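Local coordinates for protein crustacyanin-C1 subunit (PDB 1I4U) that binds the carotenoid astaxanthin as a lipocalin subunit of the pigment complex that gives the lobster carapace its blue colour, at residues G33-F38 with F136-N141; I48-R53 with K166-S171; V64-G69 with L76-G81. All blocks are in the same frame, centred on the assembly; numbering follows the deposited sequence.

In the fold
After a short strand and two helices the chain enters strand 33-41, the first strand of the barrel. Residues 33-38 meet 136-141 in contact 1, which closes a loop of 97 residues by pairing the first barrel strand with the end of strand 128-137. Contact 2 starts inside that loop, at 48-53, and ends beyond it, at 166-171, so contacts 1 and 2 cross. They touch where Q169 NE2 meets Q37 O. Contact 3, 64-69 with 76-81, is a short hairpin nested inside the loops of both others. It meets contact 2, where R53 O faces T68 N. Strands 128-137, 33-41, 52-58, 63-68 and 76-85 are successive neighbours in one antiparallel sheet, with loop 166-171 tied on at 48-53.

Contact 1: residues G33-F38 with F136-N141; sequences GVWYQF and FSRSAN
W35 and R138 stack where the first strand of the lipocalin barrel, 33-41, pairs antiparallel with the end of the last, 128-137. A tryptophan near the start of the first strand under an arginine just after the last is a hallmark of the lipocalin fold. The guanidinium lies flat on the indole, planes 15° apart. R138 CZ sits 3.7 Å from the centroid of the five-membered ring of W35, a cation-pi contact. R138 CD lies over the six-membered ring. The arginine chain bends at chi2 (-59°), which carries CD back over the indole. Y112 O and A32 O also bind the guanidinium, and Y31 O takes the indole N-H, so both flat groups are fixed in rotation.

Y36 and S137 form a hydrogen-bonded pair, with Y36 N to S137 O at 2.8 Å and S137 N to Y36 O at 2.9 Å. On the other face of the sheet the F136 ring lies oblique to the indole, with W35 CB 3.5 Å from F136 CD2. The Y36 ring presents its edge to R138 O. A water donates to both V34 O and R138 O. R138 NH1 bonds V34 O at 3.0 Å, standing above the carbonyl plane while the oxygen lies in the guanidinium plane.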
# COMPACT_ATOMS: atom_id res chain seq x y z
N GLY A 33 -12.18 -8.03 18.91
CA GLY A 33 -12.40 -9.44 19.10
C GLY A 33 -12.02 -10.19 17.81
O GLY A 33 -11.22 -9.73 16.97
N VAL A 34 -12.61 -11.37 17.69
CA VAL A 34 -12.22 -12.32 16.64
C VAL A 34 -13.19 -12.27 15.49
O VAL A 34 -14.41 -12.37 15.68
CB VAL A 34 -12.12 -13.73 17.23
CG1 VAL A 34 -11.78 -14.75 16.14
CG2 VAL A 34 -11.06 -13.75 18.33
N TRP A 35 -12.64 -12.11 14.29
CA TRP A 35 -13.39 -12.17 13.04
C TRP A 35 -12.78 -13.22 12.10
O TRP A 35 -11.56 -13.21 11.91
CB TRP A 35 -13.34 -10.85 12.32
CG TRP A 35 -14.11 -9.69 12.85
CD1 TRP A 35 -13.58 -8.65 13.57
CD2 TRP A 35 -15.49 -9.41 12.71
NE1 TRP A 35 -14.58 -7.75 13.88
CE2 TRP A 35 -15.76 -8.19 13.37
CE3 TRP A 35 -16.53 -10.10 12.08
CZ2 TRP A 35 -17.04 -7.61 13.43
CZ3 TRP A 35 -17.79 -9.56 12.13
CH2 TRP A 35 -18.03 -8.34 12.80
N TYR A 36 -13.58 -14.06 11.52
CA TYR A 36 -13.13 -15.04 10.56
C TYR A 36 -13.40 -14.52 9.16
O TYR A 36 -14.42 -13.90 8.88
CB TYR A 36 -13.91 -16.36 10.76
CG TYR A 36 -13.72 -16.94 12.14
CD1 TYR A 36 -14.53 -16.58 13.19
CD2 TYR A 36 -12.69 -17.85 12.41
CE1 TYR A 36 -14.36 -17.10 14.46
CE2 TYR A 36 -12.50 -18.36 13.68
CZ TYR A 36 -13.34 -17.98 14.72
OH TYR A 36 -13.17 -18.49 15.96
N GLN A 37 -12.49 -14.77 8.22
CA GLN A 37 -12.71 -14.35 6.84
C GLN A 37 -13.57 -15.39 6.16
O GLN A 37 -13.08 -16.49 5.88
CB GLN A 37 -11.37 -14.22 6.12
CG GLN A 37 -11.51 -13.75 4.65
CD GLN A 37 -10.13 -13.77 4.06
OE1 GLN A 37 -9.27 -12.89 4.15
NE2 GLN A 37 -9.63 -14.78 3.43
N PHE A 38 -14.82 -15.03 5.88
CA PHE A 38 -15.75 -15.96 5.26
C PHE A 38 -15.48 -16.13 3.77
O PHE A 38 -15.57 -17.24 3.25
CB PHE A 38 -17.18 -15.48 5.49
CG PHE A 38 -18.24 -16.32 4.85
CD1 PHE A 38 -18.58 -17.56 5.38
CD2 PHE A 38 -18.85 -15.88 3.70
CE1 PHE A 38 -19.52 -18.35 4.77
CE2 PHE A 38 -19.82 -16.65 3.11
CZ PHE A 38 -20.16 -17.90 3.63
N PHE A 136 -16.55 -10.82 6.46
CA PHE A 136 -16.13 -11.33 7.76
C PHE A 136 -17.34 -11.82 8.60
O PHE A 136 -18.44 -11.27 8.46
CB PHE A 136 -15.47 -10.23 8.56
CG PHE A 136 -14.03 -9.86 8.33
CD1 PHE A 136 -13.30 -10.29 7.22
CD2 PHE A 136 -13.37 -9.04 9.27
CE1 PHE A 136 -11.96 -10.00 7.06
CE2 PHE A 136 -12.00 -8.74 9.13
CZ PHE A 136 -11.33 -9.21 8.02
N SER A 137 -17.10 -12.84 9.39
CA SER A 137 -18.09 -13.44 10.26
C SER A 137 -17.55 -13.54 11.68
O SER A 137 -16.37 -13.73 11.89
CB SER A 137 -18.48 -14.81 9.75
OG SER A 137 -19.46 -15.41 10.60
N ARG A 138 -18.46 -13.48 12.66
CA ARG A 138 -18.04 -13.80 14.02
C ARG A 138 -17.90 -15.28 14.30
O ARG A 138 -17.41 -15.64 15.40
CB ARG A 138 -18.98 -13.14 15.03
CG ARG A 138 -18.91 -11.63 15.11
CD ARG A 138 -17.54 -11.13 15.48
NE ARG A 138 -17.60 -9.73 15.89
CZ ARG A 138 -16.58 -9.09 16.46
NH1 ARG A 138 -15.43 -9.68 16.69
NH2 ARG A 138 -16.74 -7.82 16.81
N SER A 139 -18.24 -16.12 13.38
CA SER A 139 -18.13 -17.57 13.47
C SER A 139 -17.53 -18.15 12.22
O SER A 139 -17.33 -17.49 11.19
CB SER A 139 -19.52 -18.14 13.77
OG SER A 139 -20.53 -17.61 13.00
N ALA A 140 -17.22 -19.44 12.26
CA ALA A 140 -16.63 -20.09 11.11
C ALA A 140 -17.58 -20.10 9.93
O ALA A 140 -17.14 -20.03 8.79
CB ALA A 140 -16.19 -21.50 11.42
N ASN A 141 -18.88 -20.18 10.22
CA ASN A 141 -19.93 -20.16 9.23
C ASN A 141 -20.59 -18.80 9.18
O ASN A 141 -20.44 -18.00 10.12
CB ASN A 141 -20.96 -21.25 9.58
CG ASN A 141 -20.36 -22.65 9.55
OD1 ASN A 141 -19.98 -23.09 8.47
ND2 ASN A 141 -20.30 -23.34 10.67
O HOH W 1 -15.86 -14.28 17.08

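Contact 2: residues I48-R53 with K166-S171; sequences IEKCVR and KTVQGS
Q169 reaches across to the backbone of C51 and V52 with its side-chain amide. Its chain bends at chi2 (-72°), which swings CD back toward the 48-53 segment. NE2 then donates to V52 O at 2.9 Å, with the oxygen close to the amide plane. The same NE2 also bonds Q37 O. OE1 rests 3.3 Å from C51 CA and is bonded by Y175 OH. Both ends of the amide are therefore held, and its rotation is fixed.

K50 and V168 lie side by side and point the same way, with K50 CB 3.9 Å from V168 CB. The lysine continues extended, away from the valine. T167 and V52 instead cross at about a right angle, and their CG2 methyls meet at 4.0 Å. Between these pairs, C51 N donates to V168 O at 2.8 Å, the one backbone bond that joins the segments. Two waters add bridges. One links E49 O to T167 OG1, the other E49 O to V168 N.

E49 and K50 make a classic beta bulge opposite I70. The disulfide C51-C173 completes the link, an arrangement common in lipocalins, where the C-terminal segment is tied to the barrel.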
# COMPACT_ATOMS: atom_id res chain seq x y z
N ILE A 48 -2.33 -15.68 3.92
CA ILE A 48 -3.03 -16.69 4.61
C ILE A 48 -4.17 -17.22 3.75
O ILE A 48 -5.10 -16.52 3.43
CB ILE A 48 -3.55 -16.22 5.99
CG1 ILE A 48 -2.51 -15.42 6.77
CG2 ILE A 48 -4.07 -17.38 6.81
CD1 ILE A 48 -3.03 -14.81 8.06
N GLU A 49 -4.07 -18.48 3.38
CA GLU A 49 -5.02 -19.08 2.46
C GLU A 49 -6.28 -19.61 3.15
O GLU A 49 -7.40 -19.41 2.67
CB GLU A 49 -4.37 -20.23 1.70
CG GLU A 49 -5.30 -20.84 0.67
CD GLU A 49 -4.75 -21.98 -0.15
OE1 GLU A 49 -3.75 -22.62 0.29
OE2 GLU A 49 -5.32 -22.32 -1.22
N LYS A 50 -6.07 -20.37 4.22
CA LYS A 50 -7.13 -21.09 4.86
C LYS A 50 -7.23 -20.73 6.34
O LYS A 50 -6.24 -20.32 6.98
CB LYS A 50 -6.94 -22.60 4.75
CG LYS A 50 -6.79 -23.14 3.35
CD LYS A 50 -6.49 -24.62 3.38
CE LYS A 50 -6.43 -25.21 1.99
NZ LYS A 50 -5.96 -26.63 2.04
N CYS A 51 -8.41 -20.88 6.92
CA CYS A 51 -8.65 -20.80 8.36
C CYS A 51 -8.36 -19.41 8.89
O CYS A 51 -7.98 -19.25 10.05
CB CYS A 51 -7.82 -21.86 9.12
SG CYS A 51 -8.19 -23.55 8.58
N VAL A 52 -8.56 -18.41 8.05
CA VAL A 52 -8.15 -17.03 8.33
C VAL A 52 -8.93 -16.46 9.50
O VAL A 52 -10.17 -16.33 9.42
CB VAL A 52 -8.34 -16.17 7.08
CG1 VAL A 52 -7.94 -14.74 7.39
CG2 VAL A 52 -7.55 -16.73 5.88
N ARG A 53 -8.22 -16.16 10.56
CA ARG A 53 -8.74 -15.76 11.84
C ARG A 53 -8.04 -14.45 12.24
O ARG A 53 -6.84 -14.44 12.41
CB ARG A 53 -8.48 -16.83 12.88
CG ARG A 53 -8.97 -16.58 14.27
CD ARG A 53 -8.46 -17.64 15.25
NE ARG A 53 -8.99 -17.57 16.59
CZ ARG A 53 -8.57 -16.79 17.57
NH1 ARG A 53 -7.56 -15.95 17.33
NH2 ARG A 53 -9.17 -16.85 18.75
N LYS A 166 -15.16 -18.42 -1.34
CA LYS A 166 -15.25 -18.80 0.07
C LYS A 166 -13.91 -19.27 0.57
O LYS A 166 -13.14 -19.91 -0.14
CB LYS A 166 -16.28 -19.92 0.22
CG LYS A 166 -16.79 -20.24 1.57
CD LYS A 166 -18.00 -21.17 1.54
CE LYS A 166 -19.18 -20.29 1.14
NZ LYS A 166 -20.45 -21.09 1.20
N THR A 167 -13.60 -18.98 1.82
CA THR A 167 -12.36 -19.37 2.50
C THR A 167 -12.63 -20.59 3.34
O THR A 167 -13.66 -20.72 4.02
CB THR A 167 -11.94 -18.20 3.41
OG1 THR A 167 -11.78 -17.14 2.49
CG2 THR A 167 -10.69 -18.51 4.24
N VAL A 168 -11.70 -21.51 3.34
CA VAL A 168 -11.82 -22.68 4.22
C VAL A 168 -11.88 -22.25 5.68
O VAL A 168 -11.01 -21.54 6.16
CB VAL A 168 -10.65 -23.63 3.99
CG1 VAL A 168 -10.69 -24.77 5.00
CG2 VAL A 168 -10.61 -24.13 2.55
N GLN A 169 -12.91 -22.71 6.37
CA GLN A 169 -13.10 -22.49 7.79
C GLN A 169 -13.75 -23.74 8.39
O GLN A 169 -14.20 -24.64 7.67
CB GLN A 169 -13.99 -21.28 8.05
CG GLN A 169 -13.46 -19.96 7.53
CD GLN A 169 -12.30 -19.41 8.30
OE1 GLN A 169 -11.77 -19.98 9.26
NE2 GLN A 169 -11.86 -18.21 7.90
N GLY A 170 -13.80 -23.79 9.71
CA GLY A 170 -14.53 -24.75 10.51
C GLY A 170 -13.71 -25.77 11.19
O GLY A 170 -12.55 -25.53 11.55
N SER A 171 -14.29 -26.94 11.39
CA SER A 171 -13.75 -27.89 12.38
C SER A 171 -12.41 -28.47 11.93
O SER A 171 -11.67 -28.99 12.77
CB SER A 171 -14.83 -28.91 12.73
OG SER A 171 -15.09 -29.69 11.56
O HOH W 2 -9.39 -17.78 1.00
O HOH W 3 -9.42 -20.94 1.65

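Contact 3: residues V64-G69 with L76-G81; sequences VIESTG and LLKRNG. Unlike the reference sequence in segment 64-69: E66 (reference Lys).
E66 and K78 reach toward each other on one face of an antiparallel strand pair. The link is a long salt bridge, with E66 OE1 3.8 Å from K78 NZ. E66 differs here from the reference sequence, which has lysine. K78 CG stands anti to the backbone N (chi1 177°) and lies 3.9 Å from T68 CG2. The methyl thus packs on the base of the lysine. K78 NZ has a second charged partner, the terminal carboxylate of L181. An alanine in place of K78 would probably leave E66 and the chain end without this positive partner, and T68 CG2 without its CG contact.

Beneath these side chains the backbones bond in pairs. I65 with G81, S67 with R79 and G69 with L77 are hydrogen-bonded pairs, and E66 with N80 and T68 with K78 lie between them. The bond from R79 N to S67 O is 2.8 Å. G81 faces I65 closely, with I65 CB 3.6 Å from G81 O; a side chain at G81 would crowd I65. A water joins I65 O to N80 OD1, donating to both, at 2.9 Å from I65 O and 2.7 Å from N80 OD1.

Further out, S67 OG is bonded to N54 and Y97 on the other face, and T68 OG1 to Q178. N80 ND2 holds E98 OE1. This is a beta hairpin of the lipocalin barrel. Strand 52-58 flanks it on the side of 63-68, and strand 93-97 on the side of 76-85. I48 of strand 48-49 packs on S67, L77 and R79, while helix 175-178 reaches T68 through Q178.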
# COMPACT_ATOMS: atom_id res chain seq x y z
N VAL A 64 -4.71 -3.39 17.17
CA VAL A 64 -3.64 -4.32 16.98
C VAL A 64 -4.23 -5.65 16.54
O VAL A 64 -5.23 -6.12 17.08
CB VAL A 64 -2.85 -4.51 18.30
CG1 VAL A 64 -1.81 -5.59 18.18
CG2 VAL A 64 -2.28 -3.12 18.66
N ILE A 65 -3.67 -6.25 15.51
CA ILE A 65 -4.26 -7.39 14.85
C ILE A 65 -3.29 -8.54 14.89
O ILE A 65 -2.13 -8.35 14.55
CB ILE A 65 -4.64 -7.15 13.37
CG1 ILE A 65 -5.44 -5.89 13.18
CG2 ILE A 65 -5.39 -8.36 12.82
CD1 ILE A 65 -5.61 -5.45 11.76
N GLU A 66 -3.78 -9.73 15.24
CA GLU A 66 -3.07 -10.97 14.99
C GLU A 66 -3.94 -11.76 14.00
O GLU A 66 -5.05 -12.15 14.31
CB GLU A 66 -2.81 -11.76 16.28
CG GLU A 66 -1.94 -11.01 17.26
CD GLU A 66 -1.64 -11.77 18.51
OE1 GLU A 66 -0.45 -11.88 18.79
OE2 GLU A 66 -2.67 -12.15 19.06
N SER A 67 -3.41 -11.95 12.79
CA SER A 67 -4.07 -12.69 11.75
C SER A 67 -3.36 -14.03 11.59
O SER A 67 -2.15 -14.08 11.44
CB SER A 67 -4.05 -11.94 10.42
OG SER A 67 -4.86 -10.79 10.47
N THR A 68 -4.12 -15.13 11.67
CA THR A 68 -3.52 -16.45 11.66
C THR A 68 -4.32 -17.35 10.71
O THR A 68 -5.46 -17.10 10.34
CB THR A 68 -3.50 -17.09 13.07
OG1 THR A 68 -4.86 -17.25 13.51
CG2 THR A 68 -2.68 -16.24 14.03
N GLY A 69 -3.68 -18.46 10.36
CA GLY A 69 -4.33 -19.49 9.53
C GLY A 69 -3.23 -20.32 8.86
O GLY A 69 -2.12 -20.40 9.41
N LEU A 76 1.32 -23.28 9.25
CA LEU A 76 0.71 -22.25 10.09
C LEU A 76 1.47 -20.93 9.91
O LEU A 76 2.68 -20.92 9.81
CB LEU A 76 0.77 -22.63 11.56
CG LEU A 76 -0.12 -23.78 12.01
CD1 LEU A 76 0.41 -24.46 13.26
CD2 LEU A 76 -1.52 -23.25 12.27
N LEU A 77 0.74 -19.81 9.98
CA LEU A 77 1.27 -18.49 9.79
C LEU A 77 0.52 -17.49 10.65
O LEU A 77 -0.69 -17.55 10.75
CB LEU A 77 1.17 -18.06 8.30
CG LEU A 77 1.68 -16.66 7.97
CD1 LEU A 77 3.17 -16.50 8.24
CD2 LEU A 77 1.42 -16.32 6.50
N LYS A 78 1.29 -16.63 11.29
CA LYS A 78 0.78 -15.48 12.01
C LYS A 78 1.35 -14.21 11.37
O LYS A 78 2.57 -14.18 11.15
CB LYS A 78 1.14 -15.46 13.49
CG LYS A 78 0.70 -14.26 14.31
CD LYS A 78 1.02 -14.43 15.78
CE LYS A 78 2.18 -13.54 16.14
NZ LYS A 78 2.64 -13.79 17.54
N ARG A 79 0.47 -13.27 11.15
CA ARG A 79 0.82 -11.96 10.65
C ARG A 79 0.36 -10.90 11.63
O ARG A 79 -0.76 -10.92 12.06
CB ARG A 79 0.15 -11.69 9.31
CG ARG A 79 0.63 -12.70 8.30
CD ARG A 79 0.02 -12.36 6.96
NE ARG A 79 0.79 -11.17 6.46
CZ ARG A 79 0.24 -10.48 5.44
NH1 ARG A 79 -0.93 -10.80 4.87
NH2 ARG A 79 0.88 -9.43 4.97
N ASN A 80 1.26 -9.97 11.96
CA ASN A 80 0.95 -8.81 12.82
C ASN A 80 0.50 -7.61 11.99
O ASN A 80 1.19 -7.24 11.04
CB ASN A 80 2.18 -8.41 13.62
CG ASN A 80 2.63 -9.49 14.59
OD1 ASN A 80 1.84 -9.91 15.43
ND2 ASN A 80 3.87 -9.93 14.49
N GLY A 81 -0.67 -7.11 12.35
CA GLY A 81 -1.27 -6.00 11.65
C GLY A 81 -1.71 -4.92 12.58
O GLY A 81 -1.71 -5.04 13.81
O HOH W 4 0.06 -8.21 16.42